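Local structure of hypothetical protein APC35681 (Geobacillus stearothermophilus, 1RFZ) at residues 23-27 / 28-32; 43-46 / 47-51; 125-128 / 129-132. The protein is of unknown function, but belongs to the phosphatidylglycerophosphatase A family and so may remove phosphate from phosphatidylglycerophosphate. All coordinates share one frame; numbering follows the deposited sequence.

Contact 1 (23-27 / 28-32); sequences RGVTV and EKIAE
K29 reaches back from the first turn of helix 27-38 to the loop before it, and its ammonium ends on the carbonyl oxygen of G24. This is the polar side-chain bond of the contact: NZ lies 2.7 Å from G24 O and meets it almost head-on, with a C=O...N angle of 175°. The lysine starts with CG on the side of its own backbone N (chi1 -74°), runs straight through CG, and bends at chi3, a path that carries CE past T26 at 3.7 Å from T26 OG1. A long, flexible cation suits this place, since it can span the loop and meet a main-chain acceptor.

Backbone bonds start the helix. T26 sits at the N-cap, yet its hydroxyl caps nothing; its carbonyl does the work, receiving the N-H of I30, with T26 O to I30 N 3.2 Å, and a weak, bent bond from K29 N. One residue on, A31 N gives a regular helical bond to V27 O at 2.9 Å.

The apolar part is the pair V25 and I30, which cross at about a right angle, V25 CG1 lying 3.5 Å from I30 CG1. CG1 of V25 stands opposite the backbone N (chi1 -169°), which brings this branch against the isoleucine while the helices around it, 129-134 and 145-163, close over both residues. Branched aliphatic side chains fill such a buried corner well.

G24 ends helix 13-22 in a Schellman motif, and its positive phi suits a residue without a side chain. The carbonyl of this same residue receives K29 NZ, so the outgoing end of one helix and the first turn of another are joined by a charge-assisted bond, with an apolar contact, V25 on I30, beside it.

Contact 2 (43-46 / 47-51); sequences PDLT and MEECI
T46 closes the N-terminal end of helix 47-58 with its own side chain: OG1 accepts the N-H of E49 at 2.7 Å from E49 N, with an N-H...O angle of 149°. A threonine serves well here, because its hydroxyl is short enough to bend back over the first turn and take an amide that has no helical carbonyl before it. The other branch, the methyl CG2, lies against the side chain of E49, 3.7 Å from E49 CB and 3.4 Å from E49 OE1. The backbone adds a bond from C50 N to T46 O, although the exact place of that oxygen is doubtful.

Next to this cap lies a small apolar contact. L45 extends its CG away from its backbone N (chi1 175°), which brings its two methyls to the thiol of C50, CD2 and CD1 each 3.8 Å from C50 SG. CD1 also meets the aliphatic part of E49, 3.8 Å from E49 CG. Leucine and cysteine are both buried, as fits side chains turned to the interior.

Further out, the glutamate is held by a partner beyond the turn: its OE2 forms a salt bridge with R163, near the end of helix 145-163. E49 CG stands opposite its backbone N and the chain bends at chi2, so CG lies by L45 CD1 while the carboxylate turns to the arginine. L45 O has a weak hydrogen bond from the hydroxyl of Y35, in helix 27-38.

Threonine at the N-cap, accepting from the amide three residues on, is the pattern of a capped helix start. The leucine just before it packs on C50, five residues later, as a hydrophobic staple, and E49 CG adds a further contact to that leucine.

Contact 3 (125-128 / 129-132); sequences QKPG and ILQY
The planar carbonyl of P127 is the flat group that meets L130 across this turn, with L130 CB 3.2 Å and CG 3.5 Å from P127 O. The puckered proline ring touches the same leucine through its CD corner, 4.2 Å from L130 CD1. The two side chains lie alongside one another, pointing the same way, while Y36 of helix 27-38 also packs on the proline. The amide group of Q131 touches more loosely, its NE2 3.8 Å from K126 O.

On the backbone, L130 N makes a weak bond to P127 O at 3.5 Å. The bond from Q131 N to G128 O is less certain, because both atoms are crowded in the model.

The backbone sets L130 CB 3.7 Å from K126 C, and chi1 (-66°) then sends CG, with CD1 beyond it, to P127 O and the ring CD. Beyond the loop, L33, D146 and V149 touch the leucine. Proline suits the bend by restricting its own phi, and G128 by taking up a positive phi of 58° where a side chain would crowd the next amide.

Much of the contact is thus apolar carbon laid against a main-chain carbonyl, with a weak bond beside it; the backbone shapes of P127 and G128 fit the turn, and L33, D146 and V149 pack on L130.

From the N terminus, contact 1 closes the loop between helix 13-22 and helix 27-38, contact 2 the loop before helix 47-58, and contact 3 the loop between helix 115-125 and helix 129-134. They follow in series along the chain, none nested in or crossing another. Contact 1 is the meeting place: the selenomethionine M47 of contact 2 packs its methyl on A31, and I51 meets V27, joining two successive helices. From far along the chain, I129 of contact 3 reaches K29 and V25. Contacts 2 and 3 do not touch, their nearest atoms about 9 Å apart, and helix 27-38 is their common neighbour.

Contact 1 (23-27 / 28-32)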
ATOM      1  N   ARG A  23     -11.154 -20.728  15.388  1.00 75.92           N
ATOM      2  CA  ARG A  23     -12.046 -19.581  15.243  1.00 72.76           C
ATOM      3  C   ARG A  23     -13.145 -19.962  14.247  1.00 70.02           C
ATOM      4  O   ARG A  23     -14.043 -19.166  13.947  1.00 70.49           O
ATOM      5  CB  ARG A  23     -11.277 -18.358  14.754  1.00 75.57           C
ATOM      6  CG  ARG A  23     -10.097 -17.993  15.630  1.00 78.19           C
ATOM      7  CD  ARG A  23     -10.526 -17.704  17.054  1.00 82.75           C
ATOM      8  NE  ARG A  23     -11.103 -16.374  17.212  1.00 87.39           N
ATOM      9  CZ  ARG A  23     -11.563 -15.892  18.365  1.00 90.40           C
ATOM     10  NH1 ARG A  23     -11.516 -16.636  19.464  1.00 91.26           N
ATOM     11  NH2 ARG A  23     -12.063 -14.661  18.423  1.00 90.83           N
ATOM     12  N   GLY A  24     -13.063 -21.193  13.743  1.00 66.03           N
ATOM     13  CA  GLY A  24     -14.065 -21.685  12.819  1.00 65.65           C
ATOM     14  C   GLY A  24     -13.645 -21.803  11.364  1.00 66.86           C
ATOM     15  O   GLY A  24     -14.358 -22.407  10.542  1.00 65.26           O
ATOM     16  N   VAL A  25     -12.480 -21.260  11.026  1.00 66.88           N
ATOM     17  CA  VAL A  25     -12.041 -21.297   9.638  1.00 65.36           C
ATOM     18  C   VAL A  25     -11.186 -22.495   9.225  1.00 66.41           C
ATOM     19  O   VAL A  25     -10.193 -22.843   9.860  1.00 64.92           O
ATOM     20  CB  VAL A  25     -11.318 -19.983   9.260  1.00 62.62           C
ATOM     21  CG1 VAL A  25     -11.108 -19.932   7.754  1.00 61.31           C
ATOM     22  CG2 VAL A  25     -12.142 -18.763   9.753  1.00 60.72           C
ATOM     23  N   THR A  26     -11.610 -23.109   8.129  1.00 67.63           N
ATOM     24  CA  THR A  26     -10.972 -24.276   7.550  1.00 72.21           C
ATOM     25  C   THR A  26     -10.301 -23.899   6.255  1.00 72.08           C
ATOM     26  O   THR A  26     -10.905 -23.220   5.433  1.00 73.26           O
ATOM     27  CB  THR A  26     -12.024 -25.329   7.199  1.00 74.69           C
ATOM     28  OG1 THR A  26     -12.475 -25.959   8.396  1.00 80.86           O
ATOM     29  CG2 THR A  26     -11.466 -26.361   6.250  1.00 78.57           C
ATOM     30  N   VAL A  27      -9.067 -24.346   6.055  1.00 72.58           N
ATOM     31  CA  VAL A  27      -8.369 -24.071   4.799  1.00 68.35           C
ATOM     32  C   VAL A  27      -9.310 -24.337   3.629  1.00 70.65           C
ATOM     33  O   VAL A  27      -9.252 -23.658   2.610  1.00 74.35           O
ATOM     34  CB  VAL A  27      -7.124 -24.981   4.644  1.00 63.67           C
ATOM     35  CG1 VAL A  27      -6.868 -25.308   3.158  1.00 58.72           C
ATOM     36  CG2 VAL A  27      -5.907 -24.309   5.263  1.00 59.78           C
ATOM     37  N   GLU A  28     -10.181 -25.326   3.800  1.00 72.33           N
ATOM     38  CA  GLU A  28     -11.147 -25.728   2.780  1.00 79.90           C
ATOM     39  C   GLU A  28     -12.266 -24.723   2.501  1.00 75.32           C
ATOM     40  O   GLU A  28     -12.660 -24.522   1.356  1.00 78.25           O
ATOM     41  CB  GLU A  28     -11.771 -27.076   3.173  1.00 92.33           C
ATOM     42  CG  GLU A  28     -12.875 -27.567   2.256  1.00109.38           C
ATOM     43  CD  GLU A  28     -12.472 -28.804   1.472  1.00122.74           C
ATOM     44  OE1 GLU A  28     -12.202 -29.852   2.101  1.00134.44           O
ATOM     45  OE2 GLU A  28     -12.419 -28.725   0.227  1.00134.28           O
ATOM     46  N   LYS A  29     -12.805 -24.119   3.550  1.00 72.37           N
ATOM     47  CA  LYS A  29     -13.882 -23.155   3.364  1.00 68.67           C
ATOM     48  C   LYS A  29     -13.330 -21.871   2.736  1.00 65.44           C
ATOM     49  O   LYS A  29     -14.061 -21.116   2.075  1.00 61.63           O
ATOM     50  CB  LYS A  29     -14.592 -22.882   4.694  1.00 70.15           C
ATOM     51  CG  LYS A  29     -15.480 -24.055   5.128  1.00 71.65           C
ATOM     52  CD  LYS A  29     -16.242 -23.797   6.422  1.00 73.97           C
ATOM     53  CE  LYS A  29     -15.325 -23.771   7.632  1.00 76.93           C
ATOM     54  NZ  LYS A  29     -16.118 -23.717   8.898  1.00 79.47           N
ATOM     55  N   ILE A  30     -12.028 -21.646   2.934  1.00 60.25           N
ATOM     56  CA  ILE A  30     -11.330 -20.508   2.352  1.00 54.32           C
ATOM     57  C   ILE A  30     -11.182 -20.858   0.873  1.00 56.35           C
ATOM     58  O   ILE A  30     -11.477 -20.045  -0.008  1.00 54.70           O
ATOM     59  CB  ILE A  30      -9.935 -20.342   2.945  1.00 47.82           C
ATOM     60  CG1 ILE A  30     -10.026 -20.145   4.454  1.00 44.51           C
ATOM     61  CG2 ILE A  30      -9.252 -19.126   2.316  1.00 49.74           C
ATOM     62  CD1 ILE A  30      -8.689 -19.742   5.078  1.00 39.34           C
ATOM     63  N   ALA A  31     -10.720 -22.079   0.612  1.00 59.55           N
ATOM     64  CA  ALA A  31     -10.558 -22.552  -0.753  1.00 64.75           C
ATOM     65  C   ALA A  31     -11.938 -22.537  -1.396  1.00 67.53           C
ATOM     66  O   ALA A  31     -12.072 -22.436  -2.620  1.00 70.15           O
ATOM     67  CB  ALA A  31      -9.977 -23.973  -0.768  1.00 62.86           C
ATOM     68  N   GLU A  32     -12.973 -22.637  -0.571  1.00 70.71           N
ATOM     69  CA  GLU A  32     -14.325 -22.611  -1.102  1.00 75.49           C
ATOM     70  C   GLU A  32     -14.555 -21.217  -1.676  1.00 72.85           C
ATOM     71  O   GLU A  32     -15.229 -21.054  -2.690  1.00 74.53           O
ATOM     72  CB  GLU A  32     -15.340 -22.950  -0.004  1.00 83.55           C
ATOM     73  CG  GLU A  32     -15.292 -24.423   0.404  1.00 97.59           C
ATOM     74  CD  GLU A  32     -16.375 -24.816   1.395  1.00107.17           C
ATOM     75  OE1 GLU A  32     -17.571 -24.670   1.064  1.00114.32           O
ATOM     76  OE2 GLU A  32     -16.029 -25.278   2.504  1.00114.50           O
TER

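Contact 2 (43-46 / 47-51)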
ATOM      1  N   PRO A  43     -13.527 -23.318 -15.633  1.00 95.33           N
ATOM      2  CA  PRO A  43     -14.524 -24.377 -15.493  1.00 94.83           C
ATOM      3  C   PRO A  43     -13.831 -25.605 -14.905  1.00 92.26           C
ATOM      4  O   PRO A  43     -14.247 -26.160 -13.882  1.00 93.11           O
ATOM      5  CB  PRO A  43     -14.977 -24.589 -16.930  1.00 96.05           C
ATOM      6  CG  PRO A  43     -13.698 -24.314 -17.713  1.00 96.73           C
ATOM      7  CD  PRO A  43     -13.202 -23.067 -17.050  1.00 94.09           C
ATOM      8  N   ASP A  44     -12.753 -25.996 -15.571  1.00 89.53           N
ATOM      9  CA  ASP A  44     -11.924 -27.134 -15.190  1.00 90.37           C
ATOM     10  C   ASP A  44     -11.340 -27.018 -13.771  1.00 86.32           C
ATOM     11  O   ASP A  44     -10.865 -28.008 -13.212  1.00 86.44           O
ATOM     12  CB  ASP A  44     -10.785 -27.261 -16.206  1.00 97.78           C
ATOM     13  CG  ASP A  44      -9.998 -25.961 -16.359  1.00100.48           C
ATOM     14  OD1 ASP A  44     -10.618 -24.905 -16.631  1.00102.11           O
ATOM     15  OD2 ASP A  44      -8.758 -25.992 -16.204  1.00102.82           O
ATOM     16  N   LEU A  45     -11.375 -25.812 -13.201  1.00 82.83           N
ATOM     17  CA  LEU A  45     -10.838 -25.560 -11.860  1.00 76.66           C
ATOM     18  C   LEU A  45     -11.256 -26.610 -10.852  1.00 77.02           C
ATOM     19  O   LEU A  45     -12.439 -26.932 -10.742  1.00 73.09           O
ATOM     20  CB  LEU A  45     -11.284 -24.193 -11.336  1.00 69.26           C
ATOM     21  CG  LEU A  45     -10.885 -23.836  -9.889  1.00 65.57           C
ATOM     22  CD1 LEU A  45      -9.385 -23.597  -9.814  1.00 63.60           C
ATOM     23  CD2 LEU A  45     -11.643 -22.601  -9.417  1.00 60.67           C
ATOM     24  N   THR A  46     -10.275 -27.114 -10.107  1.00 77.36           N
ATOM     25  CA  THR A  46     -10.504 -28.132  -9.084  1.00 77.74           C
ATOM     26  C   THR A  46     -10.396 -27.556  -7.673  1.00 78.16           C
ATOM     27  O   THR A  46      -9.573 -26.685  -7.403  1.00 80.11           O
ATOM     28  CB  THR A  46      -9.482 -29.294  -9.193  1.00 78.04           C
ATOM     29  OG1 THR A  46      -8.670 -29.328  -8.011  1.00 76.42           O
ATOM     30  CG2 THR A  46      -8.578 -29.114 -10.420  1.00 79.22           C
HETATM   31  N   MSE A  47     -11.238 -28.061  -6.779  1.00 80.17           N
HETATM   32  CA  MSE A  47     -11.249 -27.630  -5.389  1.00 80.75           C
HETATM   33  C   MSE A  47      -9.868 -27.828  -4.748  1.00 78.26           C
HETATM   34  O   MSE A  47      -9.412 -27.008  -3.946  1.00 80.19           O
HETATM   35  CB  MSE A  47     -12.304 -28.434  -4.634  1.00 84.67           C
HETATM   36  CG  MSE A  47     -12.531 -27.978  -3.214  1.00 91.20           C
HETATM   37 SE   MSE A  47     -13.068 -26.124  -3.095  1.00100.41          SE
HETATM   38  CE  MSE A  47     -12.667 -25.850  -1.223  1.00103.12           C
ATOM     39  N   GLU A  48      -9.217 -28.931  -5.113  1.00 77.67           N
ATOM     40  CA  GLU A  48      -7.886 -29.281  -4.608  1.00 78.45           C
ATOM     41  C   GLU A  48      -6.910 -28.234  -5.125  1.00 76.29           C
ATOM     42  O   GLU A  48      -5.955 -27.851  -4.444  1.00 76.87           O
ATOM     43  CB  GLU A  48      -7.465 -30.673  -5.124  1.00 82.74           C
ATOM     44  CG  GLU A  48      -8.252 -31.879  -4.560  1.00 88.44           C
ATOM     45  CD  GLU A  48      -9.710 -31.959  -5.030  1.00 92.77           C
ATOM     46  OE1 GLU A  48      -9.956 -32.085  -6.251  1.00 98.03           O
ATOM     47  OE2 GLU A  48     -10.614 -31.905  -4.170  1.00 96.55           O
ATOM     48  N   GLU A  49      -7.182 -27.788  -6.352  1.00 75.29           N
ATOM     49  CA  GLU A  49      -6.392 -26.777  -7.054  1.00 74.84           C
ATOM     50  C   GLU A  49      -6.312 -25.526  -6.178  1.00 69.97           C
ATOM     51  O   GLU A  49      -5.243 -24.948  -5.976  1.00 69.42           O
ATOM     52  CB  GLU A  49      -7.083 -26.438  -8.381  1.00 80.64           C
ATOM     53  CG  GLU A  49      -6.227 -25.720  -9.388  1.00 89.98           C
ATOM     54  CD  GLU A  49      -5.160 -26.623  -9.956  1.00 97.16           C
ATOM     55  OE1 GLU A  49      -5.530 -27.670 -10.531  1.00102.39           O
ATOM     56  OE2 GLU A  49      -3.960 -26.289  -9.824  1.00103.78           O
ATOM     57  N   CYS A  50      -7.471 -25.123  -5.668  1.00 65.63           N
ATOM     58  CA  CYS A  50      -7.598 -23.960  -4.804  1.00 62.78           C
ATOM     59  C   CYS A  50      -6.878 -24.189  -3.481  1.00 61.87           C
ATOM     60  O   CYS A  50      -6.030 -23.387  -3.079  1.00 60.47           O
ATOM     61  CB  CYS A  50      -9.079 -23.671  -4.541  1.00 62.00           C
ATOM     62  SG  CYS A  50     -10.056 -23.429  -6.048  1.00 59.69           S
ATOM     63  N   ILE A  51      -7.234 -25.284  -2.811  1.00 61.11           N
ATOM     64  CA  ILE A  51      -6.638 -25.634  -1.528  1.00 58.60           C
ATOM     65  C   ILE A  51      -5.139 -25.431  -1.579  1.00 57.30           C
ATOM     66  O   ILE A  51      -4.552 -24.821  -0.684  1.00 56.46           O
ATOM     67  CB  ILE A  51      -6.911 -27.104  -1.148  1.00 57.53           C
ATOM     68  CG1 ILE A  51      -8.414 -27.374  -1.194  1.00 58.53           C
ATOM     69  CG2 ILE A  51      -6.359 -27.396   0.252  1.00 54.75           C
ATOM     70  CD1 ILE A  51      -8.834 -28.623  -0.431  1.00 56.37           C
TER

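Contact 3 (125-128 / 129-132)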
ATOM      1  N   GLN A 125     -19.781  -8.967  -0.628  1.00 68.33           N
ATOM      2  CA  GLN A 125     -20.704 -10.072  -0.886  1.00 71.58           C
ATOM      3  C   GLN A 125     -20.648 -11.157   0.190  1.00 70.54           C
ATOM      4  O   GLN A 125     -21.446 -12.086   0.177  1.00 74.01           O
ATOM      5  CB  GLN A 125     -20.400 -10.725  -2.251  1.00 74.64           C
ATOM      6  CG  GLN A 125     -20.447  -9.813  -3.483  1.00 79.55           C
ATOM      7  CD  GLN A 125     -21.858  -9.450  -3.903  1.00 82.29           C
ATOM      8  OE1 GLN A 125     -22.192  -9.476  -5.092  1.00 85.49           O
ATOM      9  NE2 GLN A 125     -22.687  -9.084  -2.933  1.00 85.53           N
ATOM     10  N   LYS A 126     -19.685 -11.054   1.093  1.00 68.97           N
ATOM     11  CA  LYS A 126     -19.493 -12.031   2.171  1.00 68.31           C
ATOM     12  C   LYS A 126     -19.998 -13.480   1.980  1.00 65.28           C
ATOM     13  O   LYS A 126     -20.704 -14.015   2.840  1.00 64.89           O
ATOM     14  CB  LYS A 126     -20.063 -11.469   3.465  1.00 70.74           C
ATOM     15  CG  LYS A 126     -19.290 -10.282   3.953  1.00 75.40           C
ATOM     16  CD  LYS A 126     -19.978  -9.629   5.117  1.00 83.56           C
ATOM     17  CE  LYS A 126     -19.418  -8.234   5.322  1.00 89.65           C
ATOM     18  NZ  LYS A 126     -20.386  -7.352   6.046  1.00 96.26           N
ATOM     19  N   PRO A 127     -19.617 -14.143   0.870  1.00 62.37           N
ATOM     20  CA  PRO A 127     -20.070 -15.521   0.653  1.00 59.95           C
ATOM     21  C   PRO A 127     -19.356 -16.533   1.571  1.00 59.90           C
ATOM     22  O   PRO A 127     -18.312 -16.217   2.156  1.00 59.30           O
ATOM     23  CB  PRO A 127     -19.764 -15.741  -0.820  1.00 58.53           C
ATOM     24  CG  PRO A 127     -18.522 -14.952  -1.014  1.00 59.73           C
ATOM     25  CD  PRO A 127     -18.808 -13.677  -0.272  1.00 60.53           C
ATOM     26  N   GLY A 128     -19.945 -17.728   1.714  1.00 59.57           N
ATOM     27  CA  GLY A 128     -19.379 -18.787   2.542  1.00 59.66           C
ATOM     28  C   GLY A 128     -19.156 -18.458   4.008  1.00 61.63           C
ATOM     29  O   GLY A 128     -19.971 -17.762   4.631  1.00 62.21           O
ATOM     30  N   ILE A 129     -18.055 -18.960   4.568  1.00 63.29           N
ATOM     31  CA  ILE A 129     -17.741 -18.717   5.974  1.00 68.17           C
ATOM     32  C   ILE A 129     -17.917 -17.262   6.367  1.00 70.06           C
ATOM     33  O   ILE A 129     -18.440 -16.962   7.438  1.00 69.72           O
ATOM     34  CB  ILE A 129     -16.300 -19.099   6.320  1.00 70.54           C
ATOM     35  CG1 ILE A 129     -15.536 -19.435   5.045  1.00 73.14           C
ATOM     36  CG2 ILE A 129     -16.298 -20.227   7.325  1.00 67.80           C
ATOM     37  CD1 ILE A 129     -14.044 -19.617   5.263  1.00 79.07           C
ATOM     38  N   LEU A 130     -17.463 -16.363   5.499  1.00 71.41           N
ATOM     39  CA  LEU A 130     -17.557 -14.933   5.761  1.00 72.49           C
ATOM     40  C   LEU A 130     -18.917 -14.629   6.363  1.00 75.73           C
ATOM     41  O   LEU A 130     -19.045 -13.812   7.287  1.00 73.78           O
ATOM     42  CB  LEU A 130     -17.327 -14.155   4.460  1.00 69.03           C
ATOM     43  CG  LEU A 130     -15.888 -14.327   3.924  1.00 67.04           C
ATOM     44  CD1 LEU A 130     -15.729 -13.696   2.538  1.00 63.38           C
ATOM     45  CD2 LEU A 130     -14.899 -13.714   4.933  1.00 63.66           C
ATOM     46  N   GLN A 131     -19.924 -15.323   5.843  1.00 78.60           N
ATOM     47  CA  GLN A 131     -21.291 -15.188   6.323  1.00 83.35           C
ATOM     48  C   GLN A 131     -21.308 -15.397   7.835  1.00 83.80           C
ATOM     49  O   GLN A 131     -21.857 -14.589   8.586  1.00 86.90           O
ATOM     50  CB  GLN A 131     -22.176 -16.236   5.656  1.00 87.14           C
ATOM     51  CG  GLN A 131     -23.592 -16.268   6.191  1.00 94.12           C
ATOM     52  CD  GLN A 131     -24.373 -15.021   5.832  1.00 99.16           C
ATOM     53  OE1 GLN A 131     -25.501 -14.828   6.294  1.00103.49           O
ATOM     54  NE2 GLN A 131     -23.783 -14.168   4.996  1.00103.32           N
ATOM     55  N   TYR A 132     -20.696 -16.491   8.274  1.00 85.50           N
ATOM     56  CA  TYR A 132     -20.638 -16.813   9.688  1.00 88.82           C
ATOM     57  C   TYR A 132     -19.786 -15.846  10.496  1.00 87.13           C
ATOM     58  O   TYR A 132     -20.152 -15.482  11.612  1.00 89.11           O
ATOM     59  CB  TYR A 132     -20.102 -18.235   9.886  1.00 97.14           C
ATOM     60  CG  TYR A 132     -19.541 -18.486  11.272  1.00104.35           C
ATOM     61  CD1 TYR A 132     -20.337 -18.348  12.407  1.00108.00           C
ATOM     62  CD2 TYR A 132     -18.200 -18.823  11.448  1.00108.51           C
ATOM     63  CE1 TYR A 132     -19.811 -18.532  13.681  1.00114.87           C
ATOM     64  CE2 TYR A 132     -17.664 -19.011  12.717  1.00115.22           C
ATOM     65  CZ  TYR A 132     -18.473 -18.862  13.828  1.00116.88           C
ATOM     66  OH  TYR A 132     -17.940 -19.031  15.086  1.00120.53           O
TER